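PDB 4XDN: MAU2 chromatid cohesion factor homolog from Saccharomyces cerevisiae, which forms a complex with SCC2 that is required for the association of cohesin with chromosomes, and so takes part in sister chromatid cohesion. Local coordinates for residues 432-435 and 436-439. Sequence-based numbering, arbitrary orientation.
Sequences VEEY and TRLA. With SO4 (sulfate ion), chain G.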
loop_
_atom_site.group_PDB
_atom_site.type_symbol
_atom_site.label_atom_id
_atom_site.label_comp_id
_atom_site.label_asym_id
_atom_site.label_seq_id
_atom_site.Cartn_x
_atom_site.Cartn_y
_atom_site.Cartn_z
ATOM N N VAL A 432 5.058 -7.559 -26.434
ATOM C CA VAL A 432 6.210 -8.159 -25.771
ATOM C C VAL A 432 7.133 -7.066 -25.239
ATOM O O VAL A 432 7.530 -7.095 -24.075
ATOM C CB VAL A 432 6.993 -9.091 -26.726
ATOM C CG1 VAL A 432 8.281 -9.595 -26.081
ATOM C CG2 VAL A 432 6.128 -10.266 -27.145
ATOM N N GLU A 433 7.461 -6.098 -26.089
ATOM C CA GLU A 433 8.374 -5.025 -25.708
ATOM C C GLU A 433 7.788 -4.159 -24.595
ATOM O O GLU A 433 8.521 -3.646 -23.752
ATOM C CB GLU A 433 8.716 -4.156 -26.921
ATOM C CG GLU A 433 9.719 -3.048 -26.620
ATOM C CD GLU A 433 10.144 -2.283 -27.859
ATOM O OE1 GLU A 433 9.589 -2.549 -28.945
ATOM O OE2 GLU A 433 11.035 -1.415 -27.745
ATOM N N GLU A 434 6.467 -4.005 -24.591
ATOM C CA GLU A 434 5.802 -3.185 -23.581
ATOM C C GLU A 434 5.867 -3.905 -22.241
ATOM O O GLU A 434 6.236 -3.320 -21.222
ATOM C CB GLU A 434 4.335 -2.898 -23.940
ATOM C CG GLU A 434 3.984 -2.891 -25.429
ATOM C CD GLU A 434 4.587 -1.730 -26.189
ATOM O OE1 GLU A 434 4.641 -0.614 -25.633
ATOM O OE2 GLU A 434 4.999 -1.933 -27.351
ATOM N N TYR A 435 5.499 -5.183 -22.255
ATOM C CA TYR A 435 5.530 -6.011 -21.056
ATOM C C TYR A 435 6.951 -6.170 -20.532
ATOM O O TYR A 435 7.184 -6.111 -19.327
ATOM C CB TYR A 435 4.928 -7.389 -21.340
ATOM C CG TYR A 435 3.417 -7.411 -21.428
ATOM C CD1 TYR A 435 2.635 -6.747 -20.492
ATOM C CD2 TYR A 435 2.772 -8.103 -22.447
ATOM C CE1 TYR A 435 1.256 -6.767 -20.568
ATOM C CE2 TYR A 435 1.393 -8.126 -22.533
ATOM C CZ TYR A 435 0.640 -7.458 -21.590
ATOM O OH TYR A 435 -0.734 -7.479 -21.666
ATOM N N THR A 436 7.895 -6.377 -21.447
ATOM C CA THR A 436 9.288 -6.588 -21.078
ATOM C C THR A 436 9.856 -5.367 -20.362
ATOM O O THR A 436 10.500 -5.496 -19.324
ATOM C CB THR A 436 10.159 -6.900 -22.309
ATOM O OG1 THR A 436 9.610 -8.018 -23.018
ATOM C CG2 THR A 436 11.589 -7.228 -21.892
ATOM N N ARG A 437 9.613 -4.185 -20.922
ATOM C CA ARG A 437 10.104 -2.946 -20.329
ATOM C C ARG A 437 9.464 -2.692 -18.972
ATOM O O ARG A 437 10.092 -2.134 -18.075
ATOM C CB ARG A 437 9.839 -1.756 -21.256
ATOM C CG ARG A 437 10.807 -1.646 -22.425
ATOM C CD ARG A 437 10.650 -0.322 -23.163
ATOM N NE ARG A 437 9.276 -0.088 -23.608
ATOM C CZ ARG A 437 8.361 0.600 -22.927
ATOM N NH1 ARG A 437 8.653 1.142 -21.749
ATOM N NH2 ARG A 437 7.142 0.748 -23.427
ATOM N N LEU A 438 8.209 -3.099 -18.820
ATOM C CA LEU A 438 7.503 -2.892 -17.563
ATOM C C LEU A 438 8.026 -3.850 -16.499
ATOM O O LEU A 438 8.155 -3.487 -15.328
ATOM C CB LEU A 438 5.997 -3.071 -17.753
ATOM C CG LEU A 438 5.133 -2.898 -16.500
ATOM C CD1 LEU A 438 5.484 -1.623 -15.761
ATOM C CD2 LEU A 438 3.659 -2.898 -16.872
ATOM N N ALA A 439 8.343 -5.071 -16.916
ATOM C CA ALA A 439 8.868 -6.076 -16.000
ATOM C C ALA A 439 10.309 -5.773 -15.590
ATOM O O ALA A 439 10.829 -6.385 -14.656
ATOM C CB ALA A 439 8.785 -7.455 -16.633
HETATM S S SO4 G . 6.417 -7.410 -30.118
HETATM O O1 SO4 G . 5.303 -7.705 -29.221
HETATM O O2 SO4 G . 7.102 -6.205 -29.661
HETATM O O3 SO4 G . 7.351 -8.531 -30.119
HETATM O O4 SO4 G . 5.911 -7.199 -31.471
#
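T436 folds its hydroxyl back onto the preceding turn of helix 432-440 and shares the carbonyl of V432 with its own amide. The amide approaches nearly head-on, T436 N to V432 O 2.7 Å with a C=O...N angle of 160°, whereas OG1 comes from above the carbonyl plane at 2.5 Å from the same V432 O. The torsion explains this second grip: with OG1 beside the backbone N (chi1 -55°), the hydroxyl hangs over the i-4 carbonyl, the common way a helical threonine places its hydroxyl hydrogen on the carbonyl four residues back. The two side chains run alongside each other, V432 CG1 standing 3.7 Å from T436 OG1. Replacing T436 with an alanine would probably leave V432 O with the amide as its one donor in this stretch and remove the neighbour that OG1 gives V432 CG1.

R437 repeats the backbone bond one residue on, R437 N to E433 O at 3.1 Å, and lays its CG 3.3 Å from that same E433 O. Its chain then bends, bringing the guanidinium back alongside E434; NH2 lies 3.6 Å from E434 OE1, a long salt bridge. OE1 meets the guanidinium at its edge, but the planes stand 84° apart, so the groups form no flat two-pronged pair.

Y435 turns away from this polar flank to pack on A421 and M422 of helix 415-426 and on an apolar side chain of the other protein chain, and its OH hydrogen-bonds Q425; its carbonyl receives A439 N. At the first turn, V432 N donates to O1 of a sulfate at 2.8 Å, an ion probably from the crystallisation liquor that R463 also hydrogen-bonds. The chemistry thus implies a short amphipathic helix, its buried side carrying Y435 and L438 between helices 415-426 and 446-466 and its outer side bearing a loose ion pair, while the N-H of V432 at the helix start meets the sulfate, consistent with the partly positive amino end of a helix.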